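Local coordinates for conserved domain protein (Porphyromonas gingivalis, PDB 3PNN), which probably acts as a glycosyltransferase of Rossmann-like alpha/beta/alpha fold, forming glycosidic linkages in the cytoplasm, at residues K61-K66 with V77-Q82; D85-G90 with E230-F235; H105-G110 with F247-V252. All coordinates share one frame; numbering follows the deposited sequence.

Contact 1: residues K61-K66 with V77-Q82; sequences KEFREK and VELVFQ
Leu79 of the strand reaches helix residues Phe63 and Arg64 with its two methyl groups, one for each partner. Arg64 is the longer of the two helix side chains and can be followed outward. CB stands back from the strand. CG lies anti to the carbonyl carbon (chi1 -68°) and is the first atom to touch, 3.9 Å from Leu79 CD1. From there the chain runs extended to NE and brings the guanidinium back over the same methyl: Leu79 CD1 sits 3.8 Å above the guanidinium plane, over its centre, and 3.9 Å from Arg64 CZ. The cationic end is therefore used here as a flat lid on an apolar group, while its charge is met within the helix by a salt bridge from NE to Glu60. The other methyl, Leu79 CD2, approaches the Phe63 ring obliquely, 3.8 Å from Phe63 CE2 and 3.9 Å from Phe63 CD2. Phe63 is buried and Arg64 exposed, which places Leu79 across the step from interior to surface. Behind it, Phe53 of the adjoining strand packs against Leu79 and meets the Phe63 ring edge-to-face. With backbones 9.1 Å apart between the CA atoms of Arg64 and Leu79, this is side-chain packing of helix on strand, characteristic of the beta-alpha-beta unit formed by strand 50-55, helix 60-71 and strand 77-81, whose two strands pair in parallel as in Rossmann-like folds.

Contact 2: residues D85-G90 with E230-F235; sequences DRLPEG and ELFINF
The ring of Phe232 is met obliquely along its CD2, CE2 and CZ atoms by Leu87 and Pro88. The contact pins the loop that follows strand 77-81 against helix 223-239, two parts of the Rossmann-like alpha/beta/alpha fold; segments 85-90 and 230-235 lie 140 residues apart at their closest ends. Two more rings gather round Phe232: that of Phe247, with planes at about 35°, and that of His105, at about 40°. Phe232 is sent across to the loop by its first torsion, which sets CG opposite the backbone N (chi1 -164°). Leu87 CD2 then falls 3.8 Å from Phe232 CE2 and 3.9 Å from Phe232 CZ, while Pro88 CD is 3.8 Å from Phe232 CD2; both side chains cross the phenylalanine at about a right angle. Pro88 also engages the next helix residue, running past Ile233 in the opposite sense, and it packs against Glu229 and Leu236 of the same helix. The proline thus rests on more than one turn of the helix surface, and the nearest CA pair, Pro88 and Ile233, is 7.1 Å apart. On the loop side, the approach begins with an inverse gamma turn centred on Arg86, whose bond from Leu87 N to Asp85 O is weak. All the contacts across the interface are apolar. Beside the Phe232 patch, Ile233 CG1 lies 4.0 Å from both Pro88 CG and Pro88 CB.

Contact 3: residues H105-G110 with F247-V252; sequences HAVLMG and FFIPFV
Val107 and Ile249 meet methyl to methyl in a buried contact of helix 103-108 with the start of helix 249-259 and the residue leading into it, in the interior of this Rossmann-like alpha/beta/alpha protein. Val107 CG2 is 3.7 Å from Ile249 CD1 and 4.1 Å from Ile249 CG1, the two side chains crossing at about a right angle. The second patch is built on Phe247, whose CG is anti to the backbone N (chi1 -173°); this carries the ring to the helix backbone, and His105 N lies near the ring plane, at its edge. Leu108 adds a looser approach from an oblique direction, with CD1 4.5 Å from Phe247 CE2. All five touching residues are buried. One shell out, the segment 247-252 is tied to the start of the facing helix and the loop just before it: Ile249 N is hydrogen-bonded to Thr103 OG1, and Phe247 makes backbone hydrogen bonds with Trp101 and Asn104. Phe248, at the N-cap position, turns its CB away from the contact, whereas the Ile249 side chain also touches Trp218 and Phe220 of strand 217-220. His105 contributes mainly its backbone; both imidazole nitrogens have partners outside the contact, in Arg86 and Gln82, and the ring meets that of Trp101 edge-to-face. Phe247 CD2 reaches the helix backbone, 3.8 Å from His105 N.

Overall arrangement
Contacts 2 and 3 are close neighbours, their centres 11 Å apart, whereas contact 1 lies 19 Å from contact 3 and 24 Å from contact 2. His105 connects all three: its NE2 is 2.9 Å from Arg86 O in contact 2 and its ND1 3.2 Å from Gln82 NE2 in contact 1, both probable hydrogen bonds. Phe232 N also lies 3.4 Å from Phe247 CZ, so contacts 2 and 3 pack directly. In sequence, contact 1 closes before the others open, while the segments of contacts 2 and 3 alternate: residues 85-90 and 105-110 face 230-235 and 247-252, joining an early part of the chain to a late one.

Contact 1: residues K61-K66 with V77-Q82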
loop_
_atom_site.group_PDB
_atom_site.type_symbol
_atom_site.label_atom_id
_atom_site.label_comp_id
_atom_site.label_asym_id
_atom_site.label_seq_id
_atom_site.Cartn_x
_atom_site.Cartn_y
_atom_site.Cartn_z
ATOM N N LYS A 61 -11.153 0.400 -19.288
ATOM C CA LYS A 61 -12.394 1.062 -19.705
ATOM C C LYS A 61 -13.310 1.342 -18.518
ATOM O O LYS A 61 -13.804 2.463 -18.344
ATOM C CB LYS A 61 -13.136 0.252 -20.778
ATOM C CG LYS A 61 -14.379 0.960 -21.299
ATOM C CD LYS A 61 -15.132 0.094 -22.309
ATOM C CE LYS A 61 -16.444 0.740 -22.729
ATOM N NZ LYS A 61 -17.171 -0.088 -23.741
ATOM N N GLU A 62 -13.556 0.325 -17.699
ATOM C CA GLU A 62 -14.449 0.519 -16.565
ATOM C C GLU A 62 -13.801 1.366 -15.488
ATOM O O GLU A 62 -14.491 2.101 -14.779
ATOM C CB GLU A 62 -14.933 -0.825 -16.011
ATOM C CG GLU A 62 -15.717 -1.609 -17.073
ATOM C CD GLU A 62 -16.536 -2.767 -16.521
ATOM O OE1 GLU A 62 -16.135 -3.363 -15.502
ATOM O OE2 GLU A 62 -17.583 -3.095 -17.129
ATOM N N PHE A 63 -12.481 1.272 -15.354
ATOM C CA PHE A 63 -11.808 2.108 -14.363
ATOM C C PHE A 63 -12.038 3.581 -14.715
ATOM O O PHE A 63 -12.356 4.397 -13.854
ATOM C CB PHE A 63 -10.304 1.806 -14.280
ATOM C CG PHE A 63 -9.666 2.289 -12.999
ATOM C CD1 PHE A 63 -9.593 1.450 -11.891
ATOM C CD2 PHE A 63 -9.151 3.582 -12.899
ATOM C CE1 PHE A 63 -9.017 1.887 -10.696
ATOM C CE2 PHE A 63 -8.574 4.032 -11.708
ATOM C CZ PHE A 63 -8.504 3.181 -10.612
ATOM N N ARG A 64 -11.877 3.912 -15.991
ATOM C CA ARG A 64 -12.090 5.284 -16.430
ATOM C C ARG A 64 -13.550 5.690 -16.217
ATOM O O ARG A 64 -13.832 6.782 -15.742
ATOM C CB ARG A 64 -11.701 5.450 -17.901
ATOM C CG ARG A 64 -10.187 5.306 -18.187
ATOM C CD ARG A 64 -9.922 5.427 -19.694
ATOM N NE ARG A 64 -8.501 5.352 -20.039
ATOM C CZ ARG A 64 -7.667 6.383 -19.973
ATOM N NH1 ARG A 64 -8.114 7.560 -19.547
ATOM N NH2 ARG A 64 -6.386 6.236 -20.314
ATOM N N GLU A 65 -14.475 4.795 -16.550
ATOM C CA GLU A 65 -15.903 5.113 -16.461
ATOM C C GLU A 65 -16.404 5.283 -15.031
ATOM O O GLU A 65 -17.156 6.211 -14.727
ATOM C CB GLU A 65 -16.738 4.008 -17.119
ATOM C CG GLU A 65 -16.641 3.929 -18.623
ATOM C CD GLU A 65 -17.440 2.758 -19.181
ATOM O OE1 GLU A 65 -18.112 2.059 -18.384
ATOM O OE2 GLU A 65 -17.390 2.534 -20.410
ATOM N N LYS A 66 -16.005 4.366 -14.159
ATOM C CA LYS A 66 -16.612 4.272 -12.835
ATOM C C LYS A 66 -15.771 4.916 -11.741
ATOM O O LYS A 66 -16.300 5.289 -10.700
ATOM C CB LYS A 66 -16.853 2.798 -12.464
ATOM C CG LYS A 66 -17.959 2.082 -13.265
ATOM C CD LYS A 66 -18.041 0.616 -12.831
ATOM C CE LYS A 66 -19.386 -0.021 -13.161
ATOM N NZ LYS A 66 -19.612 -0.118 -14.619
ATOM N N VAL A 77 -5.288 13.470 -12.080
ATOM C CA VAL A 77 -5.201 12.009 -12.009
ATOM C C VAL A 77 -4.487 11.462 -13.230
ATOM O O VAL A 77 -4.618 11.998 -14.311
ATOM C CB VAL A 77 -6.581 11.339 -11.915
ATOM C CG1 VAL A 77 -7.330 11.818 -10.674
ATOM C CG2 VAL A 77 -7.407 11.610 -13.167
ATOM N N GLU A 78 -3.727 10.387 -13.047
ATOM C CA GLU A 78 -3.032 9.754 -14.164
ATOM C C GLU A 78 -3.057 8.241 -13.972
ATOM O O GLU A 78 -2.968 7.753 -12.833
ATOM C CB GLU A 78 -1.582 10.257 -14.268
ATOM C CG GLU A 78 -0.741 9.424 -15.241
ATOM C CD GLU A 78 0.502 10.133 -15.771
ATOM O OE1 GLU A 78 0.938 11.149 -15.183
ATOM O OE2 GLU A 78 1.049 9.657 -16.791
ATOM N N LEU A 79 -3.185 7.511 -15.081
ATOM C CA LEU A 79 -3.102 6.048 -15.070
ATOM C C LEU A 79 -1.759 5.549 -15.603
ATOM O O LEU A 79 -1.248 6.057 -16.602
ATOM C CB LEU A 79 -4.211 5.434 -15.925
ATOM C CG LEU A 79 -5.640 5.784 -15.536
ATOM C CD1 LEU A 79 -6.631 5.099 -16.494
ATOM C CD2 LEU A 79 -5.904 5.385 -14.096
ATOM N N VAL A 80 -1.182 4.568 -14.912
ATOM C CA VAL A 80 -0.073 3.783 -15.447
ATOM C C VAL A 80 -0.480 2.319 -15.424
ATOM O O VAL A 80 -1.440 1.951 -14.747
ATOM C CB VAL A 80 1.272 4.011 -14.702
ATOM C CG1 VAL A 80 1.676 5.480 -14.792
ATOM C CG2 VAL A 80 1.208 3.546 -13.224
ATOM N N PHE A 81 0.220 1.487 -16.189
ATOM C CA PHE A 81 -0.268 0.130 -16.439
ATOM C C PHE A 81 0.741 -0.957 -16.090
ATOM O O PHE A 81 1.875 -0.941 -16.570
ATOM C CB PHE A 81 -0.688 -0.006 -17.912
ATOM C CG PHE A 81 -1.794 0.927 -18.288
ATOM C CD1 PHE A 81 -3.117 0.547 -18.137
ATOM C CD2 PHE A 81 -1.507 2.208 -18.743
ATOM C CE1 PHE A 81 -4.151 1.427 -18.452
ATOM C CE2 PHE A 81 -2.524 3.089 -19.064
ATOM C CZ PHE A 81 -3.851 2.695 -18.917
ATOM N N GLN A 82 0.316 -1.914 -15.275
ATOM C CA GLN A 82 1.174 -3.053 -14.945
ATOM C C GLN A 82 0.876 -4.201 -15.882
ATOM O O GLN A 82 -0.215 -4.769 -15.836
ATOM C CB GLN A 82 0.949 -3.513 -13.500
ATOM C CG GLN A 82 1.826 -4.721 -13.110
ATOM C CD GLN A 82 1.425 -5.370 -11.785
ATOM O OE1 GLN A 82 0.242 -5.434 -11.441
ATOM N NE2 GLN A 82 2.414 -5.880 -11.050
#

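Contact 2: residues D85-G90 with E230-F235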
loop_
_atom_site.group_PDB
_atom_site.type_symbol
_atom_site.label_atom_id
_atom_site.label_comp_id
_atom_site.label_asym_id
_atom_site.label_seq_id
_atom_site.Cartn_x
_atom_site.Cartn_y
_atom_site.Cartn_z
ATOM N N ASP A 85 4.770 -8.124 -19.504
ATOM C CA ASP A 85 5.919 -7.956 -20.392
ATOM C C ASP A 85 6.698 -6.661 -20.148
ATOM O O ASP A 85 7.646 -6.354 -20.872
ATOM C CB ASP A 85 5.500 -8.067 -21.868
ATOM C CG ASP A 85 4.592 -6.928 -22.313
ATOM O OD1 ASP A 85 4.211 -6.086 -21.470
ATOM O OD2 ASP A 85 4.255 -6.873 -23.517
ATOM N N ARG A 86 6.301 -5.901 -19.130
ATOM C CA ARG A 86 7.019 -4.679 -18.785
ATOM C C ARG A 86 8.208 -4.991 -17.884
ATOM O O ARG A 86 8.163 -4.788 -16.670
ATOM C CB ARG A 86 6.083 -3.656 -18.140
ATOM C CG ARG A 86 5.924 -2.391 -18.972
ATOM C CD ARG A 86 4.476 -2.139 -19.374
ATOM N NE ARG A 86 4.038 -2.963 -20.496
ATOM C CZ ARG A 86 2.932 -2.736 -21.200
ATOM N NH1 ARG A 86 2.610 -3.537 -22.205
ATOM N NH2 ARG A 86 2.151 -1.707 -20.903
ATOM N N LEU A 87 9.275 -5.488 -18.509
ATOM C CA LEU A 87 10.471 -5.953 -17.820
ATOM C C LEU A 87 11.684 -5.171 -18.295
ATOM O O LEU A 87 11.663 -4.595 -19.380
ATOM C CB LEU A 87 10.692 -7.440 -18.135
ATOM C CG LEU A 87 9.554 -8.383 -17.743
ATOM C CD1 LEU A 87 9.785 -9.778 -18.316
ATOM C CD2 LEU A 87 9.414 -8.420 -16.230
ATOM N N PRO A 88 12.758 -5.168 -17.495
ATOM C CA PRO A 88 13.980 -4.458 -17.890
ATOM C C PRO A 88 14.507 -4.950 -19.230
ATOM O O PRO A 88 14.367 -6.133 -19.556
ATOM C CB PRO A 88 14.964 -4.815 -16.777
ATOM C CG PRO A 88 14.084 -5.094 -15.589
ATOM C CD PRO A 88 12.877 -5.776 -16.161
ATOM N N GLU A 89 15.097 -4.044 -19.999
ATOM C CA GLU A 89 15.678 -4.406 -21.283
ATOM C C GLU A 89 16.565 -5.635 -21.115
ATOM O O GLU A 89 17.415 -5.679 -20.226
ATOM C CB GLU A 89 16.485 -3.233 -21.844
ATOM C CG GLU A 89 16.697 -3.278 -23.351
ATOM C CD GLU A 89 17.431 -2.053 -23.872
ATOM O OE1 GLU A 89 18.005 -1.307 -23.049
ATOM O OE2 GLU A 89 17.436 -1.837 -25.104
ATOM N N GLY A 90 16.350 -6.642 -21.955
ATOM C CA GLY A 90 17.151 -7.854 -21.907
ATOM C C GLY A 90 16.407 -9.052 -21.347
ATOM O O GLY A 90 16.817 -10.197 -21.543
ATOM N N GLU A 230 17.166 -2.105 -9.920
ATOM C CA GLU A 230 18.371 -2.885 -9.661
ATOM C C GLU A 230 18.026 -4.237 -9.019
ATOM O O GLU A 230 18.523 -5.277 -9.445
ATOM C CB GLU A 230 19.341 -2.101 -8.771
ATOM C CG GLU A 230 20.497 -2.930 -8.239
ATOM C CD GLU A 230 21.152 -2.295 -7.022
ATOM O OE1 GLU A 230 21.169 -1.046 -6.942
ATOM O OE2 GLU A 230 21.641 -3.047 -6.146
ATOM N N LEU A 231 17.174 -4.210 -7.996
ATOM C CA LEU A 231 16.795 -5.421 -7.278
ATOM C C LEU A 231 15.854 -6.296 -8.101
ATOM O O LEU A 231 15.836 -7.518 -7.951
ATOM C CB LEU A 231 16.163 -5.063 -5.930
ATOM C CG LEU A 231 17.174 -4.491 -4.932
ATOM C CD1 LEU A 231 16.501 -4.055 -3.642
ATOM C CD2 LEU A 231 18.252 -5.521 -4.658
ATOM N N PHE A 232 15.071 -5.670 -8.974
ATOM C CA PHE A 232 14.204 -6.444 -9.875
ATOM C C PHE A 232 15.019 -7.304 -10.833
ATOM O O PHE A 232 14.691 -8.477 -11.077
ATOM C CB PHE A 232 13.265 -5.516 -10.658
ATOM C CG PHE A 232 12.101 -6.233 -11.307
ATOM C CD1 PHE A 232 11.463 -7.277 -10.653
ATOM C CD2 PHE A 232 11.625 -5.837 -12.556
ATOM C CE1 PHE A 232 10.366 -7.926 -11.241
ATOM C CE2 PHE A 232 10.539 -6.482 -13.151
ATOM C CZ PHE A 232 9.909 -7.529 -12.493
ATOM N N ILE A 233 16.071 -6.721 -11.403
ATOM C CA ILE A 233 16.990 -7.490 -12.240
ATOM C C ILE A 233 17.519 -8.697 -11.465
ATOM O O ILE A 233 17.562 -9.812 -11.993
ATOM C CB ILE A 233 18.159 -6.614 -12.774
ATOM C CG1 ILE A 233 17.628 -5.661 -13.853
ATOM C CG2 ILE A 233 19.307 -7.487 -13.326
ATOM C CD1 ILE A 233 18.545 -4.492 -14.150
ATOM N N ASN A 234 17.907 -8.478 -10.210
ATOM C CA ASN A 234 18.423 -9.574 -9.388
ATOM C C ASN A 234 17.351 -10.627 -9.192
ATOM O O ASN A 234 17.607 -11.826 -9.302
ATOM C CB ASN A 234 18.898 -9.053 -8.027
ATOM C CG ASN A 234 20.196 -8.271 -8.122
ATOM O OD1 ASN A 234 20.909 -8.357 -9.120
ATOM N ND2 ASN A 234 20.505 -7.501 -7.084
ATOM N N PHE A 235 16.144 -10.156 -8.904
ATOM C CA PHE A 235 14.993 -11.026 -8.707
ATOM C C PHE A 235 14.697 -11.870 -9.937
ATOM O O PHE A 235 14.563 -13.092 -9.839
ATOM C CB PHE A 235 13.770 -10.189 -8.343
ATOM C CG PHE A 235 12.475 -10.947 -8.426
ATOM C CD1 PHE A 235 12.031 -11.705 -7.353
ATOM C CD2 PHE A 235 11.708 -10.905 -9.579
ATOM C CE1 PHE A 235 10.831 -12.400 -7.427
ATOM C CE2 PHE A 235 10.513 -11.600 -9.662
ATOM C CZ PHE A 235 10.072 -12.346 -8.585
#

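Contact 3: residues H105-G110 with F247-V252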
loop_
_atom_site.group_PDB
_atom_site.type_symbol
_atom_site.label_atom_id
_atom_site.label_comp_id
_atom_site.label_asym_id
_atom_site.label_seq_id
_atom_site.Cartn_x
_atom_site.Cartn_y
_atom_site.Cartn_z
ATOM N N HIS A 105 6.776 -4.497 -8.502
ATOM C CA HIS A 105 6.749 -4.359 -9.966
ATOM C C HIS A 105 5.661 -3.347 -10.372
ATOM O O HIS A 105 5.865 -2.516 -11.252
ATOM C CB HIS A 105 6.534 -5.704 -10.666
ATOM C CG HIS A 105 6.333 -5.595 -12.149
ATOM N ND1 HIS A 105 5.097 -5.744 -12.748
ATOM C CD2 HIS A 105 7.209 -5.359 -13.155
ATOM C CE1 HIS A 105 5.224 -5.604 -14.056
ATOM N NE2 HIS A 105 6.496 -5.372 -14.330
ATOM N N ALA A 106 4.511 -3.420 -9.714
ATOM C CA ALA A 106 3.471 -2.405 -9.878
ATOM C C ALA A 106 3.994 -0.993 -9.583
ATOM O O ALA A 106 3.699 -0.052 -10.322
ATOM C CB ALA A 106 2.270 -2.732 -9.002
ATOM N N VAL A 107 4.773 -0.835 -8.514
ATOM C CA VAL A 107 5.366 0.460 -8.200
ATOM C C VAL A 107 6.273 0.967 -9.332
ATOM O O VAL A 107 6.236 2.149 -9.696
ATOM C CB VAL A 107 6.176 0.422 -6.868
ATOM C CG1 VAL A 107 6.978 1.705 -6.694
ATOM C CG2 VAL A 107 5.237 0.229 -5.673
ATOM N N LEU A 108 7.095 0.078 -9.879
ATOM C CA LEU A 108 7.984 0.446 -10.984
ATOM C C LEU A 108 7.230 1.065 -12.168
ATOM O O LEU A 108 7.803 1.824 -12.942
ATOM C CB LEU A 108 8.791 -0.765 -11.465
ATOM C CG LEU A 108 10.030 -1.097 -10.630
ATOM C CD1 LEU A 108 10.612 -2.423 -11.053
ATOM C CD2 LEU A 108 11.071 0.025 -10.768
HETATM N N MSE A 109 5.950 0.747 -12.316
HETATM C CA MSE A 109 5.172 1.290 -13.439
HETATM C C MSE A 109 5.005 2.823 -13.357
HETATM O O MSE A 109 4.734 3.484 -14.372
HETATM C CB MSE A 109 3.792 0.621 -13.527
HETATM C CG MSE A 109 3.850 -0.909 -13.725
HETATM SE SE MSE A 109 4.752 -1.523 -15.338
HETATM C CE MSE A 109 6.528 -1.785 -14.542
ATOM N N GLY A 110 5.171 3.378 -12.157
ATOM C CA GLY A 110 5.037 4.814 -11.952
ATOM C C GLY A 110 6.308 5.629 -12.190
ATOM O O GLY A 110 6.315 6.845 -12.022
ATOM N N PHE A 247 7.731 -10.066 -6.434
ATOM C CA PHE A 247 8.670 -9.005 -6.074
ATOM C C PHE A 247 7.914 -7.981 -5.244
ATOM O O PHE A 247 7.145 -7.180 -5.790
ATOM C CB PHE A 247 9.196 -8.385 -7.375
ATOM C CG PHE A 247 10.299 -7.376 -7.197
ATOM C CD1 PHE A 247 11.494 -7.725 -6.586
ATOM C CD2 PHE A 247 10.162 -6.091 -7.709
ATOM C CE1 PHE A 247 12.526 -6.799 -6.447
ATOM C CE2 PHE A 247 11.193 -5.157 -7.578
ATOM C CZ PHE A 247 12.373 -5.511 -6.944
ATOM N N PHE A 248 8.121 -8.024 -3.924
ATOM C CA PHE A 248 7.312 -7.276 -2.949
ATOM C C PHE A 248 8.029 -6.053 -2.396
ATOM O O PHE A 248 9.246 -6.072 -2.228
ATOM C CB PHE A 248 6.982 -8.167 -1.749
ATOM C CG PHE A 248 6.025 -9.279 -2.054
ATOM C CD1 PHE A 248 4.722 -9.003 -2.432
ATOM C CD2 PHE A 248 6.420 -10.598 -1.930
ATOM C CE1 PHE A 248 3.832 -10.025 -2.704
ATOM C CE2 PHE A 248 5.536 -11.628 -2.200
ATOM C CZ PHE A 248 4.240 -11.338 -2.585
ATOM N N ILE A 249 7.266 -5.017 -2.047
ATOM C CA ILE A 249 7.866 -3.803 -1.492
ATOM C C ILE A 249 8.706 -4.035 -0.211
ATOM O O ILE A 249 9.861 -3.580 -0.128
ATOM C CB ILE A 249 6.803 -2.728 -1.245
ATOM C CG1 ILE A 249 6.152 -2.318 -2.571
ATOM C CG2 ILE A 249 7.409 -1.526 -0.519
ATOM C CD1 ILE A 249 4.907 -1.448 -2.374
ATOM N N PRO A 250 8.137 -4.732 0.795
ATOM C CA PRO A 250 8.883 -4.982 2.041
ATOM C C PRO A 250 10.227 -5.658 1.799
ATOM O O PRO A 250 11.201 -5.355 2.497
ATOM C CB PRO A 250 7.979 -5.947 2.818
ATOM C CG PRO A 250 6.636 -5.795 2.234
ATOM C CD PRO A 250 6.802 -5.360 0.810
ATOM N N PHE A 251 10.285 -6.573 0.834
ATOM C CA PHE A 251 11.538 -7.245 0.518
ATOM C C PHE A 251 12.618 -6.265 0.066
ATOM O O PHE A 251 13.762 -6.311 0.538
ATOM C CB PHE A 251 11.350 -8.327 -0.551
ATOM C CG PHE A 251 12.652 -8.853 -1.100
ATOM C CD1 PHE A 251 13.294 -9.920 -0.498
ATOM C CD2 PHE A 251 13.244 -8.264 -2.210
ATOM C CE1 PHE A 251 14.497 -10.396 -0.992
ATOM C CE2 PHE A 251 14.443 -8.727 -2.707
ATOM C CZ PHE A 251 15.073 -9.796 -2.100
ATOM N N VAL A 252 12.257 -5.403 -0.876
ATOM C CA VAL A 252 13.160 -4.378 -1.386
ATOM C C VAL A 252 13.570 -3.396 -0.294
ATOM O O VAL A 252 14.744 -3.087 -0.140
ATOM C CB VAL A 252 12.485 -3.582 -2.534
ATOM C CG1 VAL A 252 13.314 -2.355 -2.885
ATOM C CG2 VAL A 252 12.291 -4.493 -3.738
#